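Side-chain contacts in cytosol aminopeptidase (Coxiella burnetii, PDB 3IJ3), which probably acts as a manganese-dependent metalloaminopeptidase of the M17 family, removing residues from the N-terminal end of peptides: residues Lys271-Gly276 and Asp332-Val337; Gly275-Ala280 and Leu298-Val303. All coordinates share one frame; numbering follows the deposited sequence.

Contact 1 of 2, residues Lys271-Gly276 and Asp332-Val337; sequences KKDMGG and DAEGRV. With LI (lithium ion), chain C; SO4 (sulfate ion), chain D; SO4 (sulfate ion), chain F.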
ATOM      1  N   LYS A 271      -2.131  10.658 -21.417  1.00 15.13           N
ATOM      2  CA  LYS A 271      -2.067  11.377 -22.701  1.00 15.35           C
ATOM      3  C   LYS A 271      -3.390  12.165 -22.847  1.00 14.60           C
ATOM      4  O   LYS A 271      -3.472  13.116 -23.622  1.00 15.17           O
ATOM      5  CB  LYS A 271      -1.891  10.415 -23.885  1.00 15.43           C
ATOM      6  CG  LYS A 271      -3.078   9.505 -24.182  1.00 14.97           C
ATOM      7  CD  LYS A 271      -2.762   8.552 -25.327  1.00 15.28           C
ATOM      8  CE  LYS A 271      -3.965   7.704 -25.668  1.00 14.54           C
ATOM      9  NZ  LYS A 271      -3.807   6.774 -26.846  1.00 14.02           N
ATOM     10  N   LYS A 272      -4.441  11.781 -22.100  1.00 15.61           N
ATOM     11  CA  LYS A 272      -5.742  12.465 -22.224  1.00 15.65           C
ATOM     12  C   LYS A 272      -5.880  13.687 -21.373  1.00 16.42           C
ATOM     13  O   LYS A 272      -6.940  14.335 -21.416  1.00 14.53           O
ATOM     14  CB  LYS A 272      -6.928  11.523 -21.898  1.00 16.67           C
ATOM     15  CG  LYS A 272      -7.238  11.327 -20.402  1.00 16.63           C
ATOM     16  CD  LYS A 272      -8.414  10.385 -20.228  1.00 17.04           C
ATOM     17  CE  LYS A 272      -8.724  10.075 -18.766  1.00 18.87           C
ATOM     18  NZ  LYS A 272      -9.175  11.302 -18.041  1.00 17.47           N
ATOM     19  N   ASP A 273      -4.847  14.053 -20.617  1.00 15.89           N
ATOM     20  CA  ASP A 273      -4.989  15.216 -19.730  1.00 15.53           C
ATOM     21  C   ASP A 273      -5.002  16.582 -20.454  1.00 15.56           C
ATOM     22  O   ASP A 273      -5.036  17.653 -19.817  1.00 15.39           O
ATOM     23  CB  ASP A 273      -3.997  15.171 -18.572  1.00 16.23           C
ATOM     24  CG  ASP A 273      -4.606  15.696 -17.272  1.00 19.51           C
ATOM     25  OD1 ASP A 273      -5.841  15.544 -17.079  1.00 18.77           O
ATOM     26  OD2 ASP A 273      -3.870  16.255 -16.455  1.00 20.62           O
ATOM     27  N   MET A 274      -4.968  16.527 -21.775  1.00 16.26           N
ATOM     28  CA  MET A 274      -5.158  17.702 -22.627  1.00 16.01           C
ATOM     29  C   MET A 274      -6.561  17.679 -23.263  1.00 15.28           C
ATOM     30  O   MET A 274      -6.857  18.446 -24.186  1.00 14.19           O
ATOM     31  CB  MET A 274      -4.078  17.837 -23.713  1.00 15.70           C
ATOM     32  CG  MET A 274      -3.681  16.619 -24.454  1.00 15.86           C
ATOM     33  SD  MET A 274      -4.998  15.686 -25.244  1.00 15.97           S
ATOM     34  CE  MET A 274      -5.425  16.827 -26.565  1.00 15.91           C
ATOM     35  N   GLY A 275      -7.439  16.822 -22.746  1.00 15.00           N
ATOM     36  CA  GLY A 275      -8.810  16.705 -23.260  1.00 15.16           C
ATOM     37  C   GLY A 275      -9.597  17.996 -23.159  1.00 13.82           C
ATOM     38  O   GLY A 275     -10.392  18.304 -24.024  1.00 13.45           O
ATOM     39  N   GLY A 276      -9.325  18.799 -22.144  1.00 13.48           N
ATOM     40  CA  GLY A 276     -10.031  20.066 -22.001  1.00 14.96           C
ATOM     41  C   GLY A 276      -9.666  21.013 -23.129  1.00 14.08           C
ATOM     42  O   GLY A 276     -10.522  21.730 -23.668  1.00 14.23           O
ATOM     43  N   ASP A 332       0.474  17.251  -8.465  1.00 15.45           N
ATOM     44  CA  ASP A 332      -0.439  16.562  -9.383  1.00 15.67           C
ATOM     45  C   ASP A 332      -1.798  17.320  -9.477  1.00 16.83           C
ATOM     46  O   ASP A 332      -2.698  16.866 -10.165  1.00 18.00           O
ATOM     47  CB  ASP A 332      -0.605  15.122  -8.937  1.00 14.90           C
ATOM     48  CG  ASP A 332      -1.332  14.238  -9.968  1.00 18.43           C
ATOM     49  OD1 ASP A 332      -1.363  14.565 -11.154  1.00 18.12           O
ATOM     50  OD2 ASP A 332      -1.853  13.188  -9.561  1.00 20.31           O
ATOM     51  N   ALA A 333      -1.954  18.448  -8.782  1.00 15.48           N
ATOM     52  CA  ALA A 333      -3.150  19.312  -8.955  1.00 16.51           C
ATOM     53  C   ALA A 333      -2.646  20.501  -9.783  1.00 15.34           C
ATOM     54  O   ALA A 333      -2.811  21.665  -9.428  1.00 16.10           O
ATOM     55  CB  ALA A 333      -3.739  19.772  -7.588  1.00 17.05           C
ATOM     56  N   GLU A 334      -2.011  20.194 -10.907  1.00 15.71           N
ATOM     57  CA  GLU A 334      -1.351  21.205 -11.766  1.00 14.81           C
ATOM     58  C   GLU A 334      -2.289  21.887 -12.759  1.00 15.07           C
ATOM     59  O   GLU A 334      -2.034  23.013 -13.219  1.00 15.38           O
ATOM     60  CB  GLU A 334      -0.203  20.545 -12.577  1.00 15.20           C
ATOM     61  CG  GLU A 334      -0.568  19.806 -13.895  1.00 14.97           C
ATOM     62  CD  GLU A 334      -1.463  18.599 -13.715  1.00 18.45           C
ATOM     63  OE1 GLU A 334      -1.445  18.018 -12.624  1.00 17.58           O
ATOM     64  OE2 GLU A 334      -2.200  18.239 -14.671  1.00 18.50           O
ATOM     65  N   GLY A 335      -3.350  21.189 -13.138  1.00 16.57           N
ATOM     66  CA  GLY A 335      -4.280  21.718 -14.150  1.00 16.78           C
ATOM     67  C   GLY A 335      -4.903  23.031 -13.726  1.00 16.61           C
ATOM     68  O   GLY A 335      -4.986  23.985 -14.503  1.00 16.76           O
ATOM     69  N   ARG A 336      -5.354  23.079 -12.497  1.00 16.31           N
ATOM     70  CA  ARG A 336      -5.978  24.308 -11.974  1.00 16.26           C
ATOM     71  C   ARG A 336      -4.967  25.447 -11.890  1.00 16.33           C
ATOM     72  O   ARG A 336      -5.334  26.616 -12.025  1.00 16.11           O
ATOM     73  CB  ARG A 336      -6.615  24.025 -10.619  1.00 16.41           C
ATOM     74  CG  ARG A 336      -5.642  23.798  -9.490  1.00 16.91           C
ATOM     75  CD  ARG A 336      -6.248  23.050  -8.294  1.00 17.30           C
ATOM     76  NE  ARG A 336      -6.633  21.688  -8.629  1.00 16.24           N
ATOM     77  CZ  ARG A 336      -7.106  20.807  -7.736  1.00 15.49           C
ATOM     78  NH1 ARG A 336      -7.273  21.136  -6.453  1.00 15.37           N
ATOM     79  NH2 ARG A 336      -7.448  19.597  -8.128  1.00 16.81           N
ATOM     80  N   VAL A 337      -3.692  25.097 -11.634  1.00 16.04           N
ATOM     81  CA  VAL A 337      -2.606  26.113 -11.542  1.00 15.25           C
ATOM     82  C   VAL A 337      -2.378  26.787 -12.915  1.00 16.44           C
ATOM     83  O   VAL A 337      -2.338  28.030 -13.002  1.00 16.17           O
ATOM     84  CB  VAL A 337      -1.311  25.518 -10.967  1.00 15.73           C
ATOM     85  CG1 VAL A 337      -0.149  26.546 -10.976  1.00 16.21           C
ATOM     86  CG2 VAL A 337      -1.545  24.973  -9.536  1.00 15.54           C
TER
HETATM   87 LI    LI C 460      -3.425  16.744 -14.676  1.00 14.02          LI
HETATM   88  S   SO4 D 461      -6.132  19.424 -11.779  1.00 21.61           S
HETATM   89  O1  SO4 D 461      -4.846  18.841 -12.142  1.00 20.88           O
HETATM   90  O2  SO4 D 461      -5.827  20.692 -11.100  1.00 23.18           O
HETATM   91  O3  SO4 D 461      -6.880  19.583 -13.012  1.00 23.14           O
HETATM   92  O4  SO4 D 461      -6.858  18.535 -10.848  1.00 18.99           O
HETATM   93  S   SO4 F 463      -8.176  18.265  -4.405  0.70 34.78           S
HETATM   94  O1  SO4 F 463      -7.498  16.971  -4.326  0.70 35.55           O
HETATM   95  O2  SO4 F 463      -7.259  19.354  -4.080  0.70 32.77           O
HETATM   96  O3  SO4 F 463      -8.779  18.507  -5.700  0.70 22.86           O
HETATM   97  O4  SO4 F 463      -9.257  18.244  -3.414  0.70 32.26           O
HETATM   98  O   HOH W   1      -4.174  16.430 -12.938  1.00 18.32           O
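Asp273 and Glu334 meet at a bound lithium ion in the M17 aminopeptidase metal site, and residues 332-337 form the latter part of the family's Asn-Thr-Asp-Ala-Glu-Gly-Arg signature, which begins at Asn330. The pair illustrates how two acidic groups can be brought together in a buried core by a shared cation. Asp273 OD2 and Glu334 OE2 each lie 1.9 Å from the lithium and only 3.1 Å from each other. The side chains approach from opposite directions, their carboxylate planes 60° apart, and each uses a single oxygen on the metal. Glu334 reaches it by a folded route: CG sits between the backbone N and the carbonyl carbon (chi1 83°), and the chain then bends at chi2 (-64°). Asp255 and a water complete the shell. A second layer fixes Asp273, whose other oxygen, OD1, is gripped by Lys250 and by the hydroxyl of Thr359.

The sulfate side is more open, with Arg336 partly exposed and held by hydrogen bonds to anions rather than by metal bonds. The metal-bound water hydrogen-bonds to O1 of the nearer sulfate at 2.6 Å, so the ion is tied indirectly to the lithium. The first turn of helix 335-347 offers its backbone to the same anion. Gly335 N donates to sulfate O1. Arg336 N donates to sulfate O2 at 2.8 Å. Arg336 NE shares that O2, while NH2 reaches O4 of this sulfate and O3 of a second one, which NH1 also binds. In relatives such as leucine aminopeptidase, the equivalent arginine binds a bicarbonate, consistent with the nearer sulfate marking an anion pocket. Both sulfates meet the guanidinium at its edge, whereas one face carries the methyl of Ala333, with CB 3.5 Å above the plane and over its centre.

Contact 2 of 2, residues Gly275-Ala280 and Leu298-Val303; sequences GGAAHA and LLIPAV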
ATOM      1  N   GLY A 275      -7.439  16.822 -22.746  1.00 15.00           N
ATOM      2  CA  GLY A 275      -8.810  16.705 -23.260  1.00 15.16           C
ATOM      3  C   GLY A 275      -9.597  17.996 -23.159  1.00 13.82           C
ATOM      4  O   GLY A 275     -10.392  18.304 -24.024  1.00 13.45           O
ATOM      5  N   GLY A 276      -9.325  18.799 -22.144  1.00 13.48           N
ATOM      6  CA  GLY A 276     -10.031  20.066 -22.001  1.00 14.96           C
ATOM      7  C   GLY A 276      -9.666  21.013 -23.129  1.00 14.08           C
ATOM      8  O   GLY A 276     -10.522  21.730 -23.668  1.00 14.23           O
ATOM      9  N   ALA A 277      -8.383  21.013 -23.505  1.00 13.99           N
ATOM     10  CA  ALA A 277      -7.904  21.832 -24.612  1.00 14.75           C
ATOM     11  C   ALA A 277      -8.577  21.362 -25.896  1.00 15.00           C
ATOM     12  O   ALA A 277      -9.019  22.181 -26.730  1.00 14.77           O
ATOM     13  CB  ALA A 277      -6.371  21.724 -24.751  1.00 14.40           C
ATOM     14  N   ALA A 278      -8.644  20.043 -26.085  1.00 14.69           N
ATOM     15  CA  ALA A 278      -9.292  19.508 -27.311  1.00 13.99           C
ATOM     16  C   ALA A 278     -10.754  19.943 -27.384  1.00 13.89           C
ATOM     17  O   ALA A 278     -11.258  20.321 -28.464  1.00 14.47           O
ATOM     18  CB  ALA A 278      -9.152  17.998 -27.387  1.00 13.90           C
ATOM     19  N   HIS A 279     -11.445  19.876 -26.248  1.00 14.69           N
ATOM     20  CA  HIS A 279     -12.853  20.307 -26.171  1.00 14.77           C
ATOM     21  C   HIS A 279     -13.013  21.782 -26.470  1.00 14.89           C
ATOM     22  O   HIS A 279     -13.924  22.182 -27.217  1.00 14.09           O
ATOM     23  CB  HIS A 279     -13.451  19.983 -24.799  1.00 15.22           C
ATOM     24  CG  HIS A 279     -13.901  18.571 -24.672  1.00 14.83           C
ATOM     25  ND1 HIS A 279     -13.021  17.498 -24.658  1.00 15.01           N
ATOM     26  CD2 HIS A 279     -15.139  18.047 -24.592  1.00 19.01           C
ATOM     27  CE1 HIS A 279     -13.715  16.378 -24.562  1.00 15.31           C
ATOM     28  NE2 HIS A 279     -14.999  16.683 -24.526  1.00 16.86           N
ATOM     29  N   ALA A 280     -12.164  22.610 -25.853  1.00 14.57           N
ATOM     30  CA  ALA A 280     -12.238  24.052 -26.077  1.00 15.33           C
ATOM     31  C   ALA A 280     -11.959  24.363 -27.561  1.00 14.96           C
ATOM     32  O   ALA A 280     -12.660  25.175 -28.174  1.00 15.55           O
ATOM     33  CB  ALA A 280     -11.267  24.795 -25.146  1.00 13.85           C
ATOM     34  N   LEU A 298      -9.963  31.881 -27.646  1.00 15.50           N
ATOM     35  CA  LEU A 298      -9.628  30.556 -27.130  1.00 15.57           C
ATOM     36  C   LEU A 298      -8.243  30.611 -26.507  1.00 15.40           C
ATOM     37  O   LEU A 298      -7.269  30.997 -27.169  1.00 14.44           O
ATOM     38  CB  LEU A 298      -9.659  29.522 -28.259  1.00 14.82           C
ATOM     39  CG  LEU A 298      -9.038  28.144 -27.983  1.00 15.12           C
ATOM     40  CD1 LEU A 298      -9.908  27.330 -26.987  1.00 14.42           C
ATOM     41  CD2 LEU A 298      -8.899  27.369 -29.280  1.00 15.50           C
ATOM     42  N   LEU A 299      -8.158  30.252 -25.219  1.00 15.60           N
ATOM     43  CA  LEU A 299      -6.923  30.242 -24.465  1.00 15.02           C
ATOM     44  C   LEU A 299      -6.628  28.840 -23.992  1.00 14.95           C
ATOM     45  O   LEU A 299      -7.448  28.220 -23.293  1.00 15.51           O
ATOM     46  CB  LEU A 299      -7.041  31.192 -23.254  1.00 15.31           C
ATOM     47  CG  LEU A 299      -7.030  32.677 -23.580  1.00 17.86           C
ATOM     48  CD1 LEU A 299      -7.631  33.497 -22.421  1.00 15.14           C
ATOM     49  CD2 LEU A 299      -5.576  33.116 -23.875  1.00 15.50           C
ATOM     50  N   ILE A 300      -5.462  28.319 -24.392  1.00 14.94           N
ATOM     51  CA  ILE A 300      -5.024  26.982 -23.988  1.00 14.99           C
ATOM     52  C   ILE A 300      -3.590  26.990 -23.427  1.00 14.91           C
ATOM     53  O   ILE A 300      -2.624  27.232 -24.174  1.00 15.41           O
ATOM     54  CB  ILE A 300      -5.062  25.983 -25.177  1.00 14.87           C
ATOM     55  CG1 ILE A 300      -6.494  25.757 -25.653  1.00 16.83           C
ATOM     56  CG2 ILE A 300      -4.379  24.659 -24.807  1.00 17.09           C
ATOM     57  CD1 ILE A 300      -6.586  25.014 -27.029  1.00 15.58           C
ATOM     58  N   PRO A 301      -3.459  26.791 -22.100  1.00 15.75           N
ATOM     59  CA  PRO A 301      -2.137  26.581 -21.526  1.00 15.33           C
ATOM     60  C   PRO A 301      -1.718  25.169 -21.952  1.00 14.99           C
ATOM     61  O   PRO A 301      -2.458  24.191 -21.696  1.00 15.94           O
ATOM     62  CB  PRO A 301      -2.351  26.687 -20.023  1.00 16.40           C
ATOM     63  CG  PRO A 301      -3.798  26.797 -19.797  1.00 21.51           C
ATOM     64  CD  PRO A 301      -4.511  26.930 -21.068  1.00 16.36           C
ATOM     65  N   ALA A 302      -0.561  25.053 -22.587  1.00 13.95           N
ATOM     66  CA  ALA A 302      -0.088  23.762 -23.117  1.00 14.86           C
ATOM     67  C   ALA A 302       1.254  23.425 -22.471  1.00 16.69           C
ATOM     68  O   ALA A 302       2.255  24.134 -22.663  1.00 16.41           O
ATOM     69  CB  ALA A 302      -0.009  23.815 -24.645  1.00 15.89           C
ATOM     70  N   VAL A 303       1.246  22.376 -21.660  1.00 16.18           N
ATOM     71  CA  VAL A 303       2.433  21.971 -20.921  1.00 16.54           C
ATOM     72  C   VAL A 303       2.493  20.464 -20.701  1.00 17.84           C
ATOM     73  O   VAL A 303       1.528  19.738 -20.997  1.00 18.04           O
ATOM     74  CB  VAL A 303       2.350  22.562 -19.478  1.00 16.10           C
ATOM     75  CG1 VAL A 303       2.048  24.076 -19.442  1.00 16.28           C
ATOM     76  CG2 VAL A 303       1.275  21.831 -18.614  1.00 16.03           C
TER
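Two alanine methyls on one side of helix 275-289 settle against two branched side chains of strand 295-305, a worked case of small residues letting a helix lie close to a sheet. Ala280 CB comes up to Leu298 CD1 at 3.4 Å, tighter than usual for two carbons, and the same methyl of Leu298 also rests near the carbonyl carbon of Ala280. One turn back, Ala277 CB faces Ile300 CG2 at 3.5 Å. Ile300 CD1 lies alongside, 4.0 Å from Ala277 CB and 3.7 Å from Ala277 O, so that the isoleucine spreads over both the methyl and the backbone. Its torsions explain this double reach: with CG1 beside the backbone N (chi1 -65°), CG2 falls beside the carbonyl carbon and both branches can address the same alanine. The helix backbone approaches closely, with the CA atoms of Ala277 and Ile300 only 5.9 Å apart.

Around this apolar shell, Leu189 touches both Ala277 and Ile300, bringing helix 186-200 against the seam, and Val193 also packs on Ile300. A backbone hydrogen bond between Ala277 and Lys250 ties the helix start to strand 244-252. Farther round the helix, His279 folds back on its own first turn: ND1 donates to Gly275 O at 2.8 Å, from above the carbonyl plane. His279 N reaches that oxygen from the opposite face, so one buried carbonyl serves two donors, and Met468 N meets the ring at NE2.

Leu299 turns to the other side of the sheet, where it touches Ala346 of helix 335-347. With helices on both sides of the strand, and helix 275-289 joining the parallel neighbours 244-252 and 295-305, this is the beta-alpha-beta crossover of an alpha/beta/alpha catalytic domain.

Followed from the N terminus, the chain leaves strand 244-252 and reaches residues 271-276, which open contact 1 and overlap the 275-280 segment of contact 2 at Gly275 and Gly276. Contact 2 closes first, after 17 intervening residues, when the chain returns as strand 295-305. Contact 1 closes later, across 55 residues, at the start of helix 335-347, so the strand of contact 2 lies within the longer loop. The two are centred about 9 Å apart. From one stretch of chain, the helix is thus seated on the sheet by contact 2, while the turn before it meets, at the metal, the residues that lead into helix 335-347 through contact 1.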